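Local coordinates for cellobiose 2-epimerase (Spirochaeta thermophila DSM 6192, PDB 5ZIG), which probably catalyses the reversible epimerization of cellobiose to 4-O-beta-D-glucopyranosyl-D-mannose, at residues T193-L198 against W259-S264; S231-L236 against G252-A257; W276-I281 against S330-P335; G324-Y329 against R336-A341. All coordinates share one frame; numbering follows the deposited sequence.

All four contacts belong to the (alpha/alpha)6 barrel expected of this family and are made largely between its helices. Interactions 1 and 2 both use helix 251-269, their centres about 11 Å apart, and along the chain interaction 2 is nested within the loop that interaction 1 closes. Interactions 3 and 4 share helix 315-332, again with about 11 Å between centres, and their segments alternate in sequence. Leu261 and Thr262 of interaction 1 pack on residues of interaction 3, while Thr262 also meets Asn327 of interaction 4, although the centres of the two contacts are about 19 Å apart. Neighbouring helices are thus joined, with 251-269, 275-294 and 315-332 meeting around Thr262, Phe277 and Leu331.

Interaction 1 of 4, residues T193-L198 against W259-S264; sequences THLHIL and WLLTES
Leu198 lays its two methyl groups over Leu261 and Ser264: CD2 meets CD1 of Leu261 at 3.8 Å, and CD1 rests on CB of Ser264 at 3.7 Å. With CG anti to the backbone N (chi1 174°), the branch lies beside its own carbonyl carbon, and the side chain crosses that of Leu261 at about a right angle. One turn earlier, Leu195 enters between two leucines of the other helix. Its CD1 lies 4.1 Å from CD1 of Leu260 and equally far from CD1 of Leu261, again crossing both side chains nearly perpendicularly. The forked ends of leucine suit this place, since each fork can touch two neighbours at once. Helices 191-208 and 251-269 run in broadly the same direction, their local axes 39° apart and 10.4 Å at closest approach, as helices of one layer do in an (alpha/alpha)6 barrel. That spacing is wide enough for large aliphatic side chains from both partners. Leu261 also packs on Phe277, Trp280 and Ile281 of helix 275-294, whereas Leu195 reaches Phe224 of helix 211-228. Ser264, small and polar, fits beneath Leu198 because its hydroxyl is turned back to its own helix: OG, set between the backbone N and the carbonyl carbon, donates to O of Leu261 at 2.7 Å.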
# COMPACT_ATOMS: atom_id res chain seq x y z
N THR A 193 -9.36 4.58 -1.41
CA THR A 193 -8.95 5.70 -0.57
C THR A 193 -9.21 5.42 0.91
O THR A 193 -8.41 5.78 1.77
CB THR A 193 -9.67 6.97 -1.03
OG1 THR A 193 -9.13 7.37 -2.30
CG2 THR A 193 -9.46 8.07 -0.03
N HIS A 194 -10.33 4.76 1.22
CA HIS A 194 -10.61 4.47 2.62
C HIS A 194 -9.58 3.51 3.20
O HIS A 194 -9.14 3.69 4.35
CB HIS A 194 -12.03 3.93 2.77
CG HIS A 194 -13.06 5.02 2.78
ND1 HIS A 194 -13.56 5.57 1.63
CD2 HIS A 194 -13.61 5.71 3.80
CE1 HIS A 194 -14.42 6.52 1.94
NE2 HIS A 194 -14.47 6.63 3.25
N LEU A 195 -9.13 2.53 2.41
CA LEU A 195 -8.17 1.56 2.91
C LEU A 195 -6.84 2.23 3.21
O LEU A 195 -6.18 1.92 4.20
CB LEU A 195 -7.97 0.42 1.91
CG LEU A 195 -6.93 -0.65 2.27
CD1 LEU A 195 -7.46 -1.44 3.44
CD2 LEU A 195 -6.62 -1.62 1.13
N HIS A 196 -6.41 3.16 2.37
CA HIS A 196 -5.09 3.70 2.63
C HIS A 196 -5.11 4.79 3.69
O HIS A 196 -4.07 5.09 4.29
CB HIS A 196 -4.45 4.14 1.32
CG HIS A 196 -4.01 2.97 0.49
ND1 HIS A 196 -2.80 2.33 0.70
CD2 HIS A 196 -4.64 2.28 -0.49
CE1 HIS A 196 -2.69 1.32 -0.14
NE2 HIS A 196 -3.80 1.26 -0.87
N ILE A 197 -6.29 5.35 3.98
CA ILE A 197 -6.37 6.22 5.14
C ILE A 197 -6.24 5.40 6.42
O ILE A 197 -5.50 5.76 7.34
CB ILE A 197 -7.68 7.03 5.13
CG1 ILE A 197 -7.60 8.12 4.06
CG2 ILE A 197 -7.89 7.67 6.49
CD1 ILE A 197 -8.95 8.46 3.44
N LEU A 198 -6.95 4.28 6.48
CA LEU A 198 -6.74 3.34 7.58
C LEU A 198 -5.26 3.00 7.70
O LEU A 198 -4.68 3.06 8.80
CB LEU A 198 -7.58 2.09 7.34
CG LEU A 198 -7.34 0.95 8.33
CD1 LEU A 198 -7.97 1.26 9.69
CD2 LEU A 198 -7.86 -0.38 7.77
N TRP A 259 -4.86 -8.04 5.89
CA TRP A 259 -3.79 -7.84 6.85
C TRP A 259 -3.71 -6.41 7.35
O TRP A 259 -3.39 -6.21 8.53
CB TRP A 259 -2.45 -8.34 6.31
CG TRP A 259 -1.77 -7.58 5.22
CD1 TRP A 259 -1.94 -7.73 3.87
CD2 TRP A 259 -0.70 -6.64 5.38
NE1 TRP A 259 -1.07 -6.92 3.19
CE2 TRP A 259 -0.29 -6.25 4.10
CE3 TRP A 259 -0.04 -6.11 6.50
CZ2 TRP A 259 0.72 -5.31 3.89
CZ3 TRP A 259 0.98 -5.20 6.30
CH2 TRP A 259 1.34 -4.80 5.00
N LEU A 260 -3.98 -5.40 6.50
CA LEU A 260 -4.10 -4.03 7.00
C LEU A 260 -5.21 -3.91 8.04
O LEU A 260 -5.05 -3.22 9.06
CB LEU A 260 -4.33 -3.03 5.86
CG LEU A 260 -3.05 -2.69 5.09
CD1 LEU A 260 -3.36 -1.83 3.89
CD2 LEU A 260 -2.06 -2.02 6.03
N LEU A 261 -6.34 -4.58 7.81
CA LEU A 261 -7.41 -4.57 8.79
C LEU A 261 -6.94 -5.22 10.09
O LEU A 261 -7.19 -4.70 11.18
CB LEU A 261 -8.64 -5.28 8.25
CG LEU A 261 -9.72 -4.51 7.48
CD1 LEU A 261 -9.16 -3.68 6.37
CD2 LEU A 261 -10.72 -5.51 6.95
N THR A 262 -6.25 -6.36 9.97
CA THR A 262 -5.68 -7.03 11.13
C THR A 262 -4.76 -6.11 11.92
O THR A 262 -4.89 -6.01 13.15
CB THR A 262 -4.91 -8.31 10.69
OG1 THR A 262 -5.82 -9.31 10.21
CG2 THR A 262 -4.09 -8.84 11.85
N GLU A 263 -3.87 -5.37 11.24
CA GLU A 263 -2.98 -4.46 11.96
C GLU A 263 -3.75 -3.47 12.83
O GLU A 263 -3.41 -3.24 13.99
CB GLU A 263 -2.09 -3.68 11.00
CG GLU A 263 -0.99 -2.95 11.68
CD GLU A 263 -0.41 -1.84 10.82
OE1 GLU A 263 -1.05 -1.45 9.82
OE2 GLU A 263 0.70 -1.39 11.14
N SER A 264 -4.80 -2.87 12.26
CA SER A 264 -5.53 -1.83 12.99
C SER A 264 -6.28 -2.41 14.20
O SER A 264 -6.26 -1.82 15.29
CB SER A 264 -6.48 -1.11 12.05
OG SER A 264 -7.38 -2.02 11.45

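Interaction 2 of 4, residues S231-L236 against G252-A257; sequences SSHLGL and GHDIEA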
# COMPACT_ATOMS: atom_id res chain seq x y z
N SER A 231 -19.58 -8.70 3.22
CA SER A 231 -19.55 -10.12 2.90
C SER A 231 -18.08 -10.56 2.76
O SER A 231 -17.31 -10.32 3.68
CB SER A 231 -20.42 -10.39 1.67
OG SER A 231 -19.70 -10.10 0.49
N SER A 232 -17.68 -11.17 1.64
CA SER A 232 -16.33 -11.71 1.49
C SER A 232 -15.49 -11.01 0.43
O SER A 232 -14.35 -11.43 0.19
CB SER A 232 -16.39 -13.21 1.18
OG SER A 232 -16.71 -13.46 -0.17
N HIS A 233 -16.02 -9.97 -0.21
CA HIS A 233 -15.23 -9.12 -1.09
C HIS A 233 -15.47 -7.66 -0.72
O HIS A 233 -16.54 -7.28 -0.24
CB HIS A 233 -15.59 -9.36 -2.55
CG HIS A 233 -15.41 -10.79 -2.98
ND1 HIS A 233 -14.20 -11.29 -3.40
CD2 HIS A 233 -16.29 -11.82 -3.04
CE1 HIS A 233 -14.34 -12.57 -3.71
NE2 HIS A 233 -15.60 -12.91 -3.49
N LEU A 234 -14.44 -6.85 -0.95
CA LEU A 234 -14.52 -5.43 -0.68
C LEU A 234 -15.15 -4.75 -1.88
O LEU A 234 -14.60 -4.82 -2.99
CB LEU A 234 -13.14 -4.85 -0.43
CG LEU A 234 -12.55 -4.89 0.95
CD1 LEU A 234 -12.45 -6.33 1.43
CD2 LEU A 234 -11.19 -4.23 0.85
N GLY A 235 -16.30 -4.10 -1.66
CA GLY A 235 -16.89 -3.29 -2.71
C GLY A 235 -15.92 -2.22 -3.19
O GLY A 235 -15.06 -1.75 -2.45
N LEU A 236 -16.08 -1.82 -4.45
CA LEU A 236 -15.13 -0.86 -4.99
C LEU A 236 -15.57 0.59 -4.78
O LEU A 236 -14.82 1.40 -4.23
CB LEU A 236 -14.90 -1.13 -6.48
CG LEU A 236 -14.21 -2.47 -6.80
CD1 LEU A 236 -14.04 -2.65 -8.29
CD2 LEU A 236 -12.87 -2.56 -6.10
N GLY A 252 -6.22 -8.15 -5.36
CA GLY A 252 -5.17 -7.57 -4.55
C GLY A 252 -5.69 -6.73 -3.39
O GLY A 252 -5.13 -6.75 -2.30
N HIS A 253 -6.76 -5.96 -3.63
CA HIS A 253 -7.29 -5.13 -2.54
C HIS A 253 -7.97 -5.99 -1.49
O HIS A 253 -7.87 -5.70 -0.29
CB HIS A 253 -8.25 -4.07 -3.08
CG HIS A 253 -7.56 -2.84 -3.58
ND1 HIS A 253 -7.59 -2.45 -4.90
CD2 HIS A 253 -6.78 -1.93 -2.94
CE1 HIS A 253 -6.88 -1.35 -5.06
NE2 HIS A 253 -6.37 -1.02 -3.88
N ASP A 254 -8.64 -7.07 -1.91
CA ASP A 254 -9.21 -8.01 -0.95
C ASP A 254 -8.13 -8.53 -0.02
O ASP A 254 -8.21 -8.37 1.20
CB ASP A 254 -9.89 -9.17 -1.67
CG ASP A 254 -11.27 -8.83 -2.20
OD1 ASP A 254 -11.68 -7.65 -2.16
OD2 ASP A 254 -11.94 -9.74 -2.69
N ILE A 255 -7.07 -9.13 -0.59
CA ILE A 255 -6.03 -9.73 0.24
C ILE A 255 -5.32 -8.64 1.04
O ILE A 255 -5.13 -8.78 2.25
CB ILE A 255 -5.06 -10.61 -0.60
CG1 ILE A 255 -4.07 -11.41 0.27
CG2 ILE A 255 -4.20 -9.86 -1.58
CD1 ILE A 255 -4.69 -12.32 1.25
N GLU A 256 -5.01 -7.50 0.40
CA GLU A 256 -4.35 -6.41 1.13
C GLU A 256 -5.17 -6.00 2.36
O GLU A 256 -4.61 -5.80 3.45
CB GLU A 256 -4.11 -5.22 0.21
CG GLU A 256 -3.00 -4.29 0.66
CD GLU A 256 -2.88 -3.04 -0.21
OE1 GLU A 256 -3.69 -2.88 -1.14
OE2 GLU A 256 -1.98 -2.22 0.05
N ALA A 257 -6.49 -5.91 2.22
CA ALA A 257 -7.27 -5.38 3.33
C ALA A 257 -7.22 -6.31 4.54
O ALA A 257 -7.18 -5.84 5.68
CB ALA A 257 -8.71 -5.12 2.91
O HOH W 1 -12.53 -6.13 -4.21
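His253 offers its backbone to Leu234: the carbonyl O lies 3.8 Å from Leu234 CD2. Its ring leads away from the loop, where ND1 bonds with Ser250 OG and NE2 makes a weak hydrogen bond with Asn192. Asp254 comes next and carries the polar half of the contact, with each carboxylate oxygen given a separate task. OD2 accepts from His233 ND1 at 2.8 Å, met nearly along its C-O axis, while the ring and carboxylate planes stand 37° apart; this His-carboxylate hydrogen bond ties the loop to the helix. OD1 takes the backbone N-H of Leu234 at 3.1 Å in an almost straight bond, the nitrogen lying well above the carboxylate plane. A water 2.7 Å from Asp254 OD1 also lies 2.7 Å from Leu234 O, so the aspartate reaches both the N-H and, through the water, the carbonyl O of Leu234. Aspartate is apt here: its short side chain holds a ring and a main-chain N-H together, and its charge would tend to favour a protonated His233. One turn on, Ala257 presents CB to Leu234 CD2 at 3.3 Å, tighter than usual for two methyl carbons; the small alanine methyl lets the leucine come so near. Segment 231-236 leads from helix 211-228 to strand 237-238, and Leu234 also packs on Met191 of helix 191-208. Helix 251-269 lies against helices 275-294 and 315-332, where Ile255 touches Met285 and Glu320 respectively.

Interaction 3 of 4, residues W276-I281 against S330-P335; sequences WFLSWI and SLFEEP
Phe277 O accepts the backbone N-H of Ile281 at 2.8 Å, an ordinary helical bond that spaces the two side chains one turn apart, and both reach Leu331. They belong to helix 275-294, which here meets the C-terminal end of helix 315-332 within the (alpha/alpha)6 barrel. Leu331 points at the other helix and divides its methyls: CD1 approaches Phe277 CE2 at 4.3 Å and lies at the limit of contact with Ile281 CG2, while CD2 meets Leu278 CD2 at 4.0 Å. A branched aliphatic side chain can thus serve three neighbours from one position. Thr262 of helix 251-269 touches both Phe277 and Leu331, closing this cluster from a third helix. Phe332 lies against Leu278, its ring and that side chain sliding past each other in opposite directions. With chi1 at -55°, its CG is anti to the carbonyl carbon and beside the backbone N. On the ring, CE1 lies 3.8 Å from Leu278 CB, and CZ brings the aromatic edge to 3.6 Å from Leu278 O.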
# COMPACT_ATOMS: atom_id res chain seq x y z
N TRP A 276 -15.19 -11.81 16.65
CA TRP A 276 -15.96 -11.23 15.56
C TRP A 276 -15.06 -10.85 14.39
O TRP A 276 -15.44 -11.03 13.22
CB TRP A 276 -16.80 -10.04 16.05
CG TRP A 276 -16.04 -8.83 16.58
CD1 TRP A 276 -15.82 -8.51 17.90
CD2 TRP A 276 -15.47 -7.75 15.81
NE1 TRP A 276 -15.12 -7.32 17.99
CE2 TRP A 276 -14.90 -6.84 16.72
CE3 TRP A 276 -15.38 -7.48 14.44
CZ2 TRP A 276 -14.24 -5.68 16.30
CZ3 TRP A 276 -14.73 -6.32 14.02
CH2 TRP A 276 -14.17 -5.44 14.96
N PHE A 277 -13.85 -10.35 14.67
CA PHE A 277 -12.94 -10.00 13.59
C PHE A 277 -12.45 -11.24 12.84
O PHE A 277 -12.46 -11.28 11.60
CB PHE A 277 -11.75 -9.19 14.13
CG PHE A 277 -10.75 -8.85 13.06
CD1 PHE A 277 -11.01 -7.83 12.16
CD2 PHE A 277 -9.60 -9.59 12.90
CE1 PHE A 277 -10.12 -7.54 11.13
CE2 PHE A 277 -8.69 -9.31 11.88
CZ PHE A 277 -8.95 -8.28 10.99
N LEU A 278 -12.01 -12.26 13.58
CA LEU A 278 -11.64 -13.52 12.93
C LEU A 278 -12.76 -14.04 12.05
O LEU A 278 -12.56 -14.31 10.86
CB LEU A 278 -11.24 -14.56 13.98
CG LEU A 278 -10.00 -14.22 14.82
CD1 LEU A 278 -9.73 -15.33 15.80
CD2 LEU A 278 -8.77 -13.99 13.96
N SER A 279 -13.97 -14.16 12.62
CA SER A 279 -15.10 -14.68 11.84
C SER A 279 -15.38 -13.81 10.61
O SER A 279 -15.72 -14.33 9.55
CB SER A 279 -16.35 -14.77 12.71
OG SER A 279 -16.08 -15.55 13.85
N TRP A 280 -15.22 -12.50 10.75
CA TRP A 280 -15.43 -11.60 9.63
C TRP A 280 -14.41 -11.84 8.52
O TRP A 280 -14.76 -12.01 7.35
CB TRP A 280 -15.35 -10.16 10.13
CG TRP A 280 -15.34 -9.11 9.07
CD1 TRP A 280 -15.90 -9.18 7.84
CD2 TRP A 280 -14.73 -7.80 9.16
NE1 TRP A 280 -15.69 -8.01 7.15
CE2 TRP A 280 -14.98 -7.14 7.94
CE3 TRP A 280 -14.04 -7.12 10.16
CZ2 TRP A 280 -14.55 -5.83 7.69
CZ3 TRP A 280 -13.59 -5.82 9.91
CH2 TRP A 280 -13.86 -5.19 8.69
N ILE A 281 -13.13 -11.85 8.89
CA ILE A 281 -12.07 -11.79 7.90
C ILE A 281 -11.81 -13.16 7.27
O ILE A 281 -11.38 -13.25 6.12
CB ILE A 281 -10.81 -11.20 8.57
CG1 ILE A 281 -10.87 -9.67 8.50
CG2 ILE A 281 -9.52 -11.71 7.96
CD1 ILE A 281 -10.84 -9.13 7.09
N SER A 330 -0.79 -16.73 10.79
CA SER A 330 -0.67 -16.26 12.17
C SER A 330 -2.03 -16.08 12.82
O SER A 330 -2.14 -16.18 14.05
CB SER A 330 0.12 -14.96 12.22
OG SER A 330 1.43 -15.16 11.73
N LEU A 331 -3.07 -15.81 12.04
CA LEU A 331 -4.39 -15.60 12.61
C LEU A 331 -5.09 -16.92 12.91
O LEU A 331 -5.67 -17.09 13.98
CB LEU A 331 -5.26 -14.76 11.67
CG LEU A 331 -5.09 -13.25 11.63
CD1 LEU A 331 -6.18 -12.67 10.75
CD2 LEU A 331 -5.14 -12.65 13.03
N PHE A 332 -5.06 -17.86 11.96
CA PHE A 332 -5.86 -19.06 12.05
C PHE A 332 -5.03 -20.33 12.20
O PHE A 332 -5.60 -21.42 12.33
CB PHE A 332 -6.79 -19.15 10.83
CG PHE A 332 -7.65 -17.92 10.62
CD1 PHE A 332 -8.74 -17.67 11.46
CD2 PHE A 332 -7.35 -17.00 9.62
CE1 PHE A 332 -9.53 -16.54 11.28
CE2 PHE A 332 -8.13 -15.87 9.45
CZ PHE A 332 -9.22 -15.63 10.28
N GLU A 333 -3.71 -20.21 12.17
CA GLU A 333 -2.80 -21.32 12.44
C GLU A 333 -3.08 -22.52 11.53
O GLU A 333 -3.00 -23.68 11.95
CB GLU A 333 -2.85 -21.71 13.92
CG GLU A 333 -2.75 -20.53 14.87
CD GLU A 333 -2.73 -20.96 16.32
OE1 GLU A 333 -1.63 -21.05 16.91
OE2 GLU A 333 -3.83 -21.22 16.87
N GLU A 334 -3.41 -22.23 10.28
CA GLU A 334 -3.63 -23.28 9.30
C GLU A 334 -2.47 -23.28 8.31
O GLU A 334 -2.39 -22.38 7.45
CB GLU A 334 -4.96 -23.09 8.57
CG GLU A 334 -6.17 -23.42 9.45
CD GLU A 334 -7.49 -23.33 8.70
OE1 GLU A 334 -7.57 -22.53 7.73
OE2 GLU A 334 -8.45 -24.04 9.08
N PRO A 335 -1.54 -24.25 8.41
CA PRO A 335 -0.31 -24.17 7.62
C PRO A 335 -0.52 -24.06 6.12
O PRO A 335 0.40 -23.64 5.42
CB PRO A 335 0.41 -25.48 7.98
CG PRO A 335 -0.13 -25.84 9.30
CD PRO A 335 -1.58 -25.47 9.23

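Interaction 4 of 4, residues G324-Y329 against R336-A341; sequences GFLNAY and RYLDHA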
# COMPACT_ATOMS: atom_id res chain seq x y z
N GLY A 324 -0.49 -11.25 2.85
CA GLY A 324 -1.79 -11.67 3.31
C GLY A 324 -1.83 -13.13 3.72
O GLY A 324 -2.50 -13.49 4.68
N PHE A 325 -1.10 -13.98 2.99
CA PHE A 325 -1.12 -15.40 3.31
C PHE A 325 -0.34 -15.68 4.59
O PHE A 325 -0.73 -16.55 5.38
CB PHE A 325 -0.58 -16.21 2.12
CG PHE A 325 -1.55 -16.32 0.98
CD1 PHE A 325 -2.89 -16.59 1.22
CD2 PHE A 325 -1.13 -16.14 -0.32
CE1 PHE A 325 -3.80 -16.68 0.18
CE2 PHE A 325 -2.02 -16.24 -1.37
CZ PHE A 325 -3.35 -16.51 -1.12
N LEU A 326 0.77 -14.96 4.80
CA LEU A 326 1.51 -15.09 6.05
C LEU A 326 0.66 -14.65 7.24
O LEU A 326 0.64 -15.31 8.29
CB LEU A 326 2.79 -14.27 5.99
CG LEU A 326 3.84 -14.67 4.94
CD1 LEU A 326 4.99 -13.68 5.01
CD2 LEU A 326 4.35 -16.14 5.10
N ASN A 327 -0.05 -13.53 7.06
CA ASN A 327 -0.93 -13.01 8.10
C ASN A 327 -2.04 -14.01 8.43
O ASN A 327 -2.41 -14.16 9.60
CB ASN A 327 -1.54 -11.68 7.65
CG ASN A 327 -2.32 -10.99 8.74
OD1 ASN A 327 -1.75 -10.52 9.73
ND2 ASN A 327 -3.62 -10.93 8.58
N ALA A 328 -2.59 -14.66 7.41
CA ALA A 328 -3.68 -15.61 7.63
C ALA A 328 -3.22 -16.84 8.39
O ALA A 328 -4.02 -17.45 9.11
CB ALA A 328 -4.28 -16.03 6.29
N TYR A 329 -1.97 -17.24 8.22
CA TYR A 329 -1.44 -18.32 9.05
C TYR A 329 -1.39 -17.89 10.51
O TYR A 329 -1.93 -18.57 11.39
CB TYR A 329 -0.06 -18.75 8.56
CG TYR A 329 0.61 -19.71 9.54
CD1 TYR A 329 0.19 -21.03 9.66
CD2 TYR A 329 1.65 -19.28 10.35
CE1 TYR A 329 0.79 -21.90 10.57
CE2 TYR A 329 2.25 -20.14 11.26
CZ TYR A 329 1.83 -21.44 11.36
OH TYR A 329 2.46 -22.28 12.27
N ARG A 336 -1.69 -24.44 5.60
CA ARG A 336 -1.92 -24.31 4.17
C ARG A 336 -1.78 -22.86 3.69
O ARG A 336 -1.45 -22.63 2.51
CB ARG A 336 -3.31 -24.85 3.81
CG ARG A 336 -3.64 -24.80 2.33
CD ARG A 336 -4.49 -25.98 1.89
NE ARG A 336 -4.82 -25.88 0.47
CZ ARG A 336 -3.99 -26.21 -0.51
NH1 ARG A 336 -2.78 -26.67 -0.23
NH2 ARG A 336 -4.37 -26.09 -1.78
N TYR A 337 -2.02 -21.89 4.56
CA TYR A 337 -1.80 -20.50 4.18
C TYR A 337 -0.33 -20.24 3.89
O TYR A 337 0.00 -19.48 2.97
CB TYR A 337 -2.32 -19.55 5.26
CG TYR A 337 -3.82 -19.42 5.25
CD1 TYR A 337 -4.49 -18.95 4.13
CD2 TYR A 337 -4.57 -19.78 6.36
CE1 TYR A 337 -5.88 -18.85 4.11
CE2 TYR A 337 -5.94 -19.68 6.35
CZ TYR A 337 -6.60 -19.22 5.23
OH TYR A 337 -7.98 -19.12 5.26
N LEU A 338 0.57 -20.89 4.63
CA LEU A 338 1.99 -20.78 4.34
C LEU A 338 2.34 -21.42 2.99
O LEU A 338 3.20 -20.90 2.27
CB LEU A 338 2.81 -21.42 5.47
CG LEU A 338 2.75 -20.75 6.84
CD1 LEU A 338 3.63 -21.47 7.86
CD2 LEU A 338 3.12 -19.26 6.73
N ASP A 339 1.71 -22.55 2.66
CA ASP A 339 1.89 -23.14 1.33
C ASP A 339 1.59 -22.11 0.25
O ASP A 339 2.33 -21.97 -0.73
CB ASP A 339 0.96 -24.36 1.16
CG ASP A 339 1.32 -25.53 2.08
OD1 ASP A 339 2.49 -25.68 2.45
OD2 ASP A 339 0.40 -26.30 2.44
N HIS A 340 0.49 -21.38 0.44
CA HIS A 340 0.07 -20.37 -0.52
C HIS A 340 1.10 -19.25 -0.63
O HIS A 340 1.58 -18.94 -1.72
CB HIS A 340 -1.32 -19.86 -0.10
CG HIS A 340 -2.41 -20.89 -0.26
ND1 HIS A 340 -2.44 -21.80 -1.30
CD2 HIS A 340 -3.51 -21.15 0.49
CE1 HIS A 340 -3.51 -22.56 -1.19
NE2 HIS A 340 -4.18 -22.19 -0.12
N ALA A 341 1.49 -18.66 0.51
CA ALA A 341 2.55 -17.65 0.52
C ALA A 341 3.79 -18.13 -0.23
O ALA A 341 4.29 -17.45 -1.13
CB ALA A 341 2.92 -17.28 1.95
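A helical hairpin joins helix 315-332 to helix 336-352 through a very short connection, and segments 324-329 and 336-341 pack against each other on the two arms, next to the turn. Their local axes are only 7.8 Å apart and run nearly antiparallel, at 167°. The small Ala341 is consistent with the close approach of the backbones at Phe325, and its CB meets Leu326 CD2 at 3.6 Å as well as Phe325 CB. Ala328 CB sits over the centre of the Tyr337 ring, 3.6 Å from its centroid.

Two further CH-pi contacts join the helices. His340 places CB over the face of Phe325, 3.6 Å from the ring centroid, while the two rings themselves lie obliquely, their planes 46° apart. Leu338 sends CD1 squarely above the Tyr329 ring, also 3.6 Å from its centroid. Tyr329 CG is anti to the backbone N (chi1 170°), which puts it 3.6 Å from Leu338 CG; the two side chains cross at a slant. The other methyl of that leucine, CD2, touches Leu326 CD2 at 3.7 Å. Phe325 CD1 comes to the edge of the Tyr337 ring, the two side chains crossing at about a right angle. Broad flat rings suit these positions because each offers a face to an aliphatic group of the partner helix.

Met285 of helix 275-294 covers Phe325, Ala328 and Tyr337, and Ile400 of helix 384-402 packs on Tyr329 and Leu338. Antiparallel pairs of consecutive helices like this one are the building unit of the (alpha/alpha)6 barrel.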